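Formiminoglutamase (PDB 4MYK) catalyses the manganese-dependent hydrolysis of N-formimino-L-glutamate to L-glutamate and formamide, as a member of the arginase family. Local coordinates at residues F114-S125 / V274-L282; D139-H148 / K229-S239. The protein carries 1 engineered substitution. One frame throughout, in Å; residues are numbered along the deposited sequence.

Contact 1 (F114-S125 / V274-L282); sequences FPFVIGGGNDQS and VMMMDMSEL
Phe116, Val117 and Ile118 pair with Met277, Asp278 and Met279 as adjacent parallel strands in the middle of the arginase-type alpha/beta sheet. The strand directions lie only 7° apart. Val117 bonds through N to Met277 O at 3.0 Å and through O to Met279 N, the two residues flanking its register partner Asp278, which marks the pairing as parallel; Met279 O in turn accepts from Gly119 N. On one face Phe116 lies beside Met277, pointing the same way, and both methionines meet the rim of its ring. Phe116 CD1 touches Met277 CG at 3.5 Å, while CZ touches Met279 CE at 3.5 Å; both sulfurs sit near the ring plane, as edge-on Met-aromatic contacts. Phe299 of helix 290-306 also meets this ring. The Phe114 ring instead takes Met276 CA over one face, 3.7 Å from its centroid, a CH-pi contact with backbone. Val117 and Asp278 share the other face; Asp278 OD1 is bonded to Ser234 on the next strand and OD2 to Asn128. Beyond the strands, a cis peptide precedes Gly120, whose carbonyl O receives Glu281 N at 2.9 Å. Gln124 starts with CG between its backbone N and carbonyl carbon (chi1 73°), and the extended chain beyond it brings NE2 back to Ser280 OG at 2.9 Å and to Met279 O, two bent, weak bonds. Glu281 OE2 accepts Asn122 N at 2.9 Å, on its anti side and 33° out of the carboxylate plane. Cys43 N also donates to OE2, and Ser249 OG bonds to OE1, a multiple grip that fixes the carboxylate beside the metal centre. Asn122 belongs to a manganese site with Asp146 and Asp236, ligands gathered at and just beyond the C-terminal ends of parallel strands, as in the arginase/deacetylase fold.

Contact 2 (D139-H148 / K229-S239); sequences DVGVINVDSH and KNTFFSFDVDS. With MN (manganese (II) ion), chain C.
Asp146 and His148 face Asp236 and Asp238 across one manganese ion, at the C-terminal ends of two adjacent parallel strands of the arginase fold. The ion is held by Asp146 OD1 at 2.2 Å, His148 ND1 at 2.3 Å, Asp236 OD2, both oxygens of Asp238 and a water, so the close carboxylate oxygens are bridged by metal. Asp146 and Asp236 both extend CG away from their backbone N (chi1 -164° and -178°), which carries the two carboxylates forward past the strand ends, their planes 47° apart. Each is also steadied by an Asx turn: His148 N donates to Asp146 OD1 from above the carboxylate plane, and Asp238 N to Asp236 OD1 at 2.8 Å. The His148 ring presents its edge to Asp238 OD2. Behind the metal, Val145 packs on the face that also carries Ile143, Phe233 and Phe235. Its CG1 lies over the Phe235 ring, 3.8 Å from the centroid, while CG2 approaches Phe233. Ile143 CG2 meets the edge of the Phe233 ring, 3.7 Å from Phe233 CD1, and the two side chains run alongside each other. On the opposite face a water links Asn144 OD1 with Ser234 OG; Asn144 ND2 bonds to Glu182 and Ser234 OG to Asp278. Beside the metal, Ser147 OG donates to Asp238 O at 3.0 Å, approaching from above the carbonyl plane.

After strands 32-37 and 83-88 the chain reaches strand 114-119, which begins the long loop that contact 1 closes at strand 274-280. Inside that loop the chain passes through helix 125-135 to strand 141-145, runs on through strands 180-185 and 204-207, and returns at strand 231-236, where contact 2 closes. Contact 2 is thus wholly nested. Helix 258-270 then leads to strand 274-280. Because 231-236 and 274-280 are neighbours, the four strands form a continuous run in the order 114-119, 274-280, 231-236, 141-145. The two contacts meet where Asp278 O lies 2.8 Å from Phe235 N, a probable hydrogen bond. Together they supply the protein ligands of the two-manganese centre.

Contact 1 (F114-S125 / V274-L282)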
loop_
_atom_site.group_PDB
_atom_site.type_symbol
_atom_site.label_atom_id
_atom_site.label_comp_id
_atom_site.label_asym_id
_atom_site.label_seq_id
_atom_site.Cartn_x
_atom_site.Cartn_y
_atom_site.Cartn_z
ATOM N N PHE A 114 31.626 6.958 -10.403
ATOM C CA PHE A 114 30.271 7.399 -10.060
ATOM C C PHE A 114 30.001 7.299 -8.557
ATOM O O PHE A 114 29.980 6.198 -7.992
ATOM C CB PHE A 114 29.222 6.605 -10.846
ATOM C CG PHE A 114 27.805 7.076 -10.631
ATOM C CD1 PHE A 114 27.111 6.739 -9.484
ATOM C CD2 PHE A 114 27.166 7.842 -11.591
ATOM C CE1 PHE A 114 25.819 7.170 -9.295
ATOM C CE2 PHE A 114 25.872 8.271 -11.410
ATOM C CZ PHE A 114 25.198 7.936 -10.259
ATOM N N PRO A 115 29.775 8.454 -7.908
ATOM C CA PRO A 115 29.493 8.502 -6.473
ATOM C C PRO A 115 28.006 8.271 -6.162
ATOM O O PRO A 115 27.132 8.926 -6.749
ATOM C CB PRO A 115 29.869 9.942 -6.093
ATOM C CG PRO A 115 30.071 10.679 -7.391
ATOM C CD PRO A 115 29.648 9.787 -8.511
ATOM N N PHE A 116 27.728 7.344 -5.247
ATOM C CA PHE A 116 26.382 7.191 -4.691
ATOM C C PHE A 116 26.447 7.435 -3.189
ATOM O O PHE A 116 27.181 6.742 -2.467
ATOM C CB PHE A 116 25.811 5.798 -4.983
ATOM C CG PHE A 116 24.549 5.481 -4.211
ATOM C CD1 PHE A 116 23.304 5.810 -4.723
ATOM C CD2 PHE A 116 24.610 4.841 -2.975
ATOM C CE1 PHE A 116 22.143 5.512 -4.013
ATOM C CE2 PHE A 116 23.452 4.537 -2.267
ATOM C CZ PHE A 116 22.222 4.876 -2.788
ATOM N N VAL A 117 25.697 8.424 -2.718
ATOM C CA VAL A 117 25.769 8.817 -1.316
ATOM C C VAL A 117 24.513 8.388 -0.580
ATOM O O VAL A 117 23.407 8.813 -0.915
ATOM C CB VAL A 117 25.967 10.341 -1.160
ATOM C CG1 VAL A 117 26.180 10.709 0.317
ATOM C CG2 VAL A 117 27.142 10.824 -2.017
ATOM N N ILE A 118 24.681 7.529 0.416
ATOM C CA ILE A 118 23.545 7.078 1.208
ATOM C C ILE A 118 23.485 7.844 2.524
ATOM O O ILE A 118 24.466 7.898 3.261
ATOM C CB ILE A 118 23.571 5.547 1.458
ATOM C CG1 ILE A 118 22.390 5.130 2.334
ATOM C CG2 ILE A 118 24.900 5.099 2.065
ATOM C CD1 ILE A 118 21.058 5.455 1.718
ATOM N N GLY A 119 22.330 8.454 2.793
ATOM C CA GLY A 119 22.119 9.224 4.004
ATOM C C GLY A 119 21.180 8.540 4.993
ATOM O O GLY A 119 20.682 7.433 4.737
ATOM N N GLY A 120 20.899 9.220 6.103
ATOM C CA GLY A 120 21.292 10.608 6.288
ATOM C C GLY A 120 20.152 11.501 5.822
ATOM O O GLY A 120 19.338 11.079 5.013
ATOM N N GLY A 121 20.079 12.731 6.327
ATOM C CA GLY A 121 19.037 13.666 5.918
ATOM C C GLY A 121 19.315 14.491 4.664
ATOM O O GLY A 121 20.436 14.532 4.170
ATOM N N ASN A 122 18.275 15.164 4.169
ATOM C CA ASN A 122 18.312 15.975 2.943
ATOM C C ASN A 122 19.549 16.846 2.787
ATOM O O ASN A 122 19.988 17.138 1.660
ATOM C CB ASN A 122 17.096 16.917 2.880
ATOM C CG ASN A 122 15.764 16.185 2.757
ATOM O OD1 ASN A 122 15.628 15.208 2.014
ATOM N ND2 ASN A 122 14.766 16.681 3.470
ATOM N N ASP A 123 20.090 17.285 3.920
ATOM C CA ASP A 123 21.116 18.335 3.931
ATOM C C ASP A 123 22.424 17.942 3.227
ATOM O O ASP A 123 23.182 18.805 2.785
ATOM C CB ASP A 123 21.365 18.820 5.357
ATOM C CG ASP A 123 20.188 19.617 5.912
ATOM O OD1 ASP A 123 20.300 20.140 7.043
ATOM O OD2 ASP A 123 19.152 19.734 5.220
ATOM N N GLN A 124 22.661 16.637 3.113
ATOM C CA GLN A 124 23.804 16.103 2.389
ATOM C C GLN A 124 23.829 16.577 0.930
ATOM O O GLN A 124 24.887 16.602 0.300
ATOM C CB GLN A 124 23.772 14.572 2.432
ATOM C CG GLN A 124 22.698 13.938 1.535
ATOM C CD GLN A 124 22.724 12.425 1.574
ATOM O OE1 GLN A 124 23.563 11.824 2.241
ATOM N NE2 GLN A 124 21.804 11.799 0.863
ATOM N N SER A 125 22.662 16.942 0.402
ATOM C CA SER A 125 22.531 17.276 -1.009
ATOM C C SER A 125 23.257 18.560 -1.367
ATOM O O SER A 125 23.684 18.733 -2.505
ATOM C CB SER A 125 21.065 17.396 -1.390
ATOM O OG SER A 125 20.341 16.265 -0.948
ATOM N N VAL A 274 23.633 11.205 -16.248
ATOM C CA VAL A 274 23.490 11.190 -14.795
ATOM C C VAL A 274 24.817 10.821 -14.127
ATOM O O VAL A 274 25.274 9.673 -14.214
ATOM C CB VAL A 274 22.366 10.242 -14.344
ATOM C CG1 VAL A 274 22.356 10.106 -12.826
ATOM C CG2 VAL A 274 21.027 10.759 -14.844
ATOM N N MET A 275 25.430 11.793 -13.454
ATOM C CA MET A 275 26.823 11.650 -13.040
ATOM C C MET A 275 27.022 11.346 -11.553
ATOM O O MET A 275 28.116 10.966 -11.122
ATOM C CB MET A 275 27.637 12.873 -13.482
ATOM C CG MET A 275 27.553 13.145 -14.987
ATOM S SD MET A 275 28.184 11.791 -16.002
ATOM C CE MET A 275 29.920 11.871 -15.574
ATOM N N MET A 276 25.967 11.512 -10.773
ATOM C CA MET A 276 25.996 11.049 -9.399
ATOM C C MET A 276 24.579 10.938 -8.888
ATOM O O MET A 276 23.638 11.382 -9.526
ATOM C CB MET A 276 26.825 11.962 -8.488
ATOM C CG MET A 276 26.082 13.172 -7.939
ATOM S SD MET A 276 26.911 13.992 -6.535
ATOM C CE MET A 276 26.454 12.896 -5.188
ATOM N N MET A 277 24.449 10.335 -7.721
ATOM C CA MET A 277 23.156 10.071 -7.126
ATOM C C MET A 277 23.287 10.138 -5.619
ATOM O O MET A 277 24.297 9.715 -5.066
ATOM C CB MET A 277 22.661 8.675 -7.525
ATOM C CG MET A 277 21.535 8.176 -6.652
ATOM S SD MET A 277 20.607 6.811 -7.333
ATOM C CE MET A 277 19.160 6.881 -6.274
ATOM N N ASP A 278 22.285 10.705 -4.956
ATOM C CA ASP A 278 22.190 10.552 -3.513
ATOM C C ASP A 278 20.782 10.118 -3.129
ATOM O O ASP A 278 19.856 10.227 -3.932
ATOM C CB ASP A 278 22.722 11.772 -2.727
ATOM C CG ASP A 278 21.715 12.925 -2.612
ATOM O OD1 ASP A 278 20.605 12.849 -3.166
ATOM O OD2 ASP A 278 22.052 13.930 -1.948
ATOM N N MET A 279 20.648 9.584 -1.922
ATOM C CA MET A 279 19.395 9.003 -1.463
ATOM C C MET A 279 19.234 9.450 -0.037
ATOM O O MET A 279 20.076 9.140 0.799
ATOM C CB MET A 279 19.462 7.478 -1.529
ATOM C CG MET A 279 18.164 6.764 -1.213
ATOM S SD MET A 279 18.310 4.960 -1.379
ATOM C CE MET A 279 18.724 4.828 -3.127
ATOM N N SER A 280 18.160 10.185 0.234
ATOM C CA SER A 280 18.002 10.876 1.512
ATOM C C SER A 280 16.800 10.411 2.304
ATOM O O SER A 280 15.831 9.937 1.730
ATOM C CB SER A 280 17.863 12.386 1.283
ATOM O OG SER A 280 19.109 12.977 0.994
ATOM N N GLU A 281 16.891 10.568 3.628
ATOM C CA GLU A 281 15.751 10.477 4.550
ATOM C C GLU A 281 15.371 9.065 5.036
ATOM O O GLU A 281 14.372 8.893 5.731
ATOM C CB GLU A 281 14.536 11.251 4.002
ATOM C CG GLU A 281 14.773 12.771 3.871
ATOM C CD GLU A 281 14.970 13.434 5.222
ATOM O OE1 GLU A 281 14.428 12.903 6.213
ATOM O OE2 GLU A 281 15.658 14.477 5.295
ATOM N N LEU A 282 16.187 8.068 4.697
ATOM C CA LEU A 282 15.977 6.714 5.211
ATOM C C LEU A 282 16.156 6.710 6.726
ATOM O O LEU A 282 17.199 7.120 7.235
ATOM C CB LEU A 282 16.931 5.698 4.560
ATOM C CG LEU A 282 16.671 4.237 4.942
ATOM C CD1 LEU A 282 15.315 3.820 4.428
ATOM C CD2 LEU A 282 17.743 3.305 4.400
HETATM O O HOH W 1 18.651 7.688 3.068
#

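Contact 2 (D139-H148 / K229-S239)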
loop_
_atom_site.group_PDB
_atom_site.type_symbol
_atom_site.label_atom_id
_atom_site.label_comp_id
_atom_site.label_asym_id
_atom_site.label_seq_id
_atom_site.Cartn_x
_atom_site.Cartn_y
_atom_site.Cartn_z
ATOM N N ASP A 139 28.104 23.709 -15.988
ATOM C CA ASP A 139 27.375 22.781 -16.855
ATOM C C ASP A 139 26.669 21.661 -16.075
ATOM O O ASP A 139 26.637 20.511 -16.529
ATOM C CB ASP A 139 28.323 22.172 -17.898
ATOM C CG ASP A 139 27.602 21.724 -19.156
ATOM O OD1 ASP A 139 26.413 22.055 -19.338
ATOM O OD2 ASP A 139 28.239 21.046 -19.977
ATOM N N VAL A 140 26.103 21.994 -14.918
ATOM C CA VAL A 140 25.471 20.992 -14.075
ATOM C C VAL A 140 23.948 21.099 -14.111
ATOM O O VAL A 140 23.391 22.196 -14.117
ATOM C CB VAL A 140 25.949 21.107 -12.611
ATOM C CG1 VAL A 140 25.200 20.120 -11.716
ATOM C CG2 VAL A 140 27.444 20.890 -12.521
ATOM N N GLY A 141 23.291 19.943 -14.150
ATOM C CA GLY A 141 21.856 19.849 -13.962
ATOM C C GLY A 141 21.524 19.139 -12.654
ATOM O O GLY A 141 22.299 18.323 -12.165
ATOM N N VAL A 142 20.374 19.458 -12.077
ATOM C CA VAL A 142 19.973 18.875 -10.794
ATOM C C VAL A 142 18.479 18.530 -10.759
ATOM O O VAL A 142 17.631 19.352 -11.119
ATOM C CB VAL A 142 20.321 19.816 -9.596
ATOM C CG1 VAL A 142 19.867 19.203 -8.246
ATOM C CG2 VAL A 142 21.805 20.144 -9.574
ATOM N N ILE A 143 18.166 17.307 -10.334
ATOM C CA ILE A 143 16.777 16.936 -10.062
ATOM C C ILE A 143 16.567 16.508 -8.603
ATOM O O ILE A 143 17.275 15.636 -8.086
ATOM C CB ILE A 143 16.232 15.870 -11.059
ATOM C CG1 ILE A 143 14.810 15.446 -10.672
ATOM C CG2 ILE A 143 17.171 14.665 -11.165
ATOM C CD1 ILE A 143 14.149 14.534 -11.699
ATOM N N ASN A 144 15.608 17.156 -7.942
ATOM C CA ASN A 144 15.208 16.798 -6.586
ATOM C C ASN A 144 13.888 16.019 -6.618
ATOM O O ASN A 144 12.813 16.603 -6.816
ATOM C CB ASN A 144 15.102 18.063 -5.698
ATOM C CG ASN A 144 14.722 17.759 -4.242
ATOM O OD1 ASN A 144 15.027 16.693 -3.707
ATOM N ND2 ASN A 144 14.059 18.706 -3.601
ATOM N N VAL A 145 13.995 14.699 -6.455
ATOM C CA VAL A 145 12.845 13.823 -6.238
ATOM C C VAL A 145 12.472 13.891 -4.759
ATOM O O VAL A 145 13.219 13.407 -3.893
ATOM C CB VAL A 145 13.148 12.349 -6.611
ATOM C CG1 VAL A 145 11.888 11.469 -6.428
ATOM C CG2 VAL A 145 13.684 12.257 -8.040
ATOM N N ASP A 146 11.320 14.493 -4.477
ATOM C CA ASP A 146 11.008 14.882 -3.120
ATOM C C ASP A 146 9.560 15.318 -3.063
ATOM O O ASP A 146 9.116 16.086 -3.913
ATOM C CB ASP A 146 11.922 16.036 -2.726
ATOM C CG ASP A 146 11.955 16.272 -1.252
ATOM O OD1 ASP A 146 11.120 15.689 -0.530
ATOM O OD2 ASP A 146 12.828 17.043 -0.818
ATOM N N SER A 147 8.823 14.813 -2.073
ATOM C CA SER A 147 7.433 15.221 -1.869
ATOM C C SER A 147 7.407 16.637 -1.315
ATOM O O SER A 147 6.374 17.301 -1.301
ATOM C CB SER A 147 6.694 14.258 -0.934
ATOM O OG SER A 147 7.257 14.232 0.364
ATOM N N HIS A 148 8.572 17.080 -0.858
ATOM C CA HIS A 148 8.739 18.398 -0.269
ATOM C C HIS A 148 9.467 19.328 -1.236
ATOM O O HIS A 148 10.299 18.908 -2.045
ATOM C CB HIS A 148 9.495 18.321 1.070
ATOM C CG HIS A 148 8.842 17.434 2.085
ATOM N ND1 HIS A 148 9.340 16.196 2.421
ATOM C CD2 HIS A 148 7.719 17.598 2.824
ATOM C CE1 HIS A 148 8.557 15.636 3.327
ATOM N NE2 HIS A 148 7.562 16.465 3.586
ATOM N N LYS A 229 23.078 17.766 -19.213
ATOM C CA LYS A 229 24.398 17.210 -18.951
ATOM C C LYS A 229 24.721 17.216 -17.466
ATOM O O LYS A 229 24.275 18.096 -16.729
ATOM C CB LYS A 229 25.472 17.992 -19.695
ATOM C CG LYS A 229 25.242 18.101 -21.178
ATOM C CD LYS A 229 26.526 17.844 -21.934
ATOM C CE LYS A 229 27.724 18.480 -21.240
ATOM N NZ LYS A 229 29.018 18.210 -21.949
ATOM N N ASN A 230 25.498 16.227 -17.034
ATOM C CA ASN A 230 26.061 16.243 -15.697
ATOM C C ASN A 230 24.977 16.389 -14.649
ATOM O O ASN A 230 25.046 17.254 -13.774
ATOM C CB ASN A 230 27.078 17.378 -15.574
ATOM C CG ASN A 230 28.173 17.281 -16.611
ATOM O OD1 ASN A 230 28.689 16.197 -16.884
ATOM N ND2 ASN A 230 28.531 18.411 -17.201
ATOM N N THR A 231 23.974 15.527 -14.756
ATOM C CA THR A 231 22.829 15.554 -13.862
ATOM C C THR A 231 23.086 14.843 -12.526
ATOM O O THR A 231 23.577 13.715 -12.477
ATOM C CB THR A 231 21.601 14.968 -14.548
ATOM O OG1 THR A 231 21.239 15.806 -15.645
ATOM C CG2 THR A 231 20.448 14.907 -13.594
ATOM N N PHE A 232 22.768 15.557 -11.449
ATOM C CA PHE A 232 22.793 15.054 -10.080
ATOM C C PHE A 232 21.404 14.487 -9.790
ATOM O O PHE A 232 20.423 15.235 -9.750
ATOM C CB PHE A 232 23.135 16.215 -9.129
ATOM C CG PHE A 232 22.971 15.897 -7.674
ATOM C CD1 PHE A 232 22.970 14.585 -7.213
ATOM C CD2 PHE A 232 22.831 16.919 -6.749
ATOM C CE1 PHE A 232 22.822 14.303 -5.855
ATOM C CE2 PHE A 232 22.687 16.635 -5.389
ATOM C CZ PHE A 232 22.680 15.321 -4.952
ATOM N N PHE A 233 21.327 13.167 -9.615
ATOM C CA PHE A 233 20.058 12.483 -9.364
ATOM C C PHE A 233 19.863 12.332 -7.861
ATOM O O PHE A 233 20.425 11.433 -7.240
ATOM C CB PHE A 233 20.026 11.125 -10.077
ATOM C CG PHE A 233 18.677 10.439 -10.043
ATOM C CD1 PHE A 233 17.528 11.094 -10.484
ATOM C CD2 PHE A 233 18.559 9.124 -9.592
ATOM C CE1 PHE A 233 16.287 10.450 -10.450
ATOM C CE2 PHE A 233 17.328 8.490 -9.567
ATOM C CZ PHE A 233 16.198 9.153 -9.996
ATOM N N SER A 234 19.076 13.242 -7.289
ATOM C CA SER A 234 18.881 13.332 -5.840
ATOM C C SER A 234 17.519 12.761 -5.456
ATOM O O SER A 234 16.475 13.323 -5.805
ATOM C CB SER A 234 18.986 14.790 -5.375
ATOM O OG SER A 234 19.016 14.893 -3.960
ATOM N N PHE A 235 17.530 11.646 -4.739
ATOM C CA PHE A 235 16.292 10.921 -4.464
ATOM C C PHE A 235 15.908 10.898 -2.994
ATOM O O PHE A 235 16.343 10.011 -2.263
ATOM C CB PHE A 235 16.397 9.480 -4.957
ATOM C CG PHE A 235 15.077 8.889 -5.372
ATOM C CD1 PHE A 235 13.960 9.026 -4.571
ATOM C CD2 PHE A 235 14.951 8.210 -6.581
ATOM C CE1 PHE A 235 12.751 8.486 -4.952
ATOM C CE2 PHE A 235 13.733 7.661 -6.964
ATOM C CZ PHE A 235 12.639 7.803 -6.153
ATOM N N ASP A 236 15.083 11.851 -2.567
ATOM C CA ASP A 236 14.531 11.818 -1.213
ATOM C C ASP A 236 13.500 10.704 -1.166
ATOM O O ASP A 236 12.532 10.737 -1.912
ATOM C CB ASP A 236 13.881 13.154 -0.856
ATOM C CG ASP A 236 13.329 13.186 0.570
ATOM O OD1 ASP A 236 13.017 12.126 1.150
ATOM O OD2 ASP A 236 13.214 14.293 1.119
ATOM N N VAL A 237 13.711 9.710 -0.309
ATOM C CA VAL A 237 12.827 8.548 -0.308
ATOM C C VAL A 237 11.451 8.793 0.351
ATOM O O VAL A 237 10.548 7.949 0.253
ATOM C CB VAL A 237 13.526 7.272 0.238
ATOM C CG1 VAL A 237 14.680 6.883 -0.662
ATOM C CG2 VAL A 237 14.003 7.477 1.663
ATOM N N ASP A 238 11.286 9.952 0.999
ATOM C CA ASP A 238 9.977 10.321 1.539
ATOM C C ASP A 238 9.058 10.857 0.433
ATOM O O ASP A 238 7.966 11.371 0.702
ATOM C CB ASP A 238 10.094 11.275 2.737
ATOM C CG ASP A 238 10.421 12.708 2.341
ATOM O OD1 ASP A 238 10.221 13.086 1.162
ATOM O OD2 ASP A 238 10.867 13.471 3.231
ATOM N N SER A 239 9.516 10.721 -0.812
ATOM C CA SER A 239 8.698 10.991 -1.992
ATOM C C SER A 239 7.867 9.761 -2.387
ATOM O O SER A 239 7.028 9.823 -3.287
ATOM C CB SER A 239 9.590 11.398 -3.154
ATOM O OG SER A 239 10.425 10.325 -3.514
HETATM MN MN MN C . 11.173 15.143 1.578
HETATM O O HOH W 2 30.773 19.700 -19.271
HETATM O O HOH W 3 16.534 14.822 -2.254
HETATM O O HOH W 4 12.349 16.867 2.768
#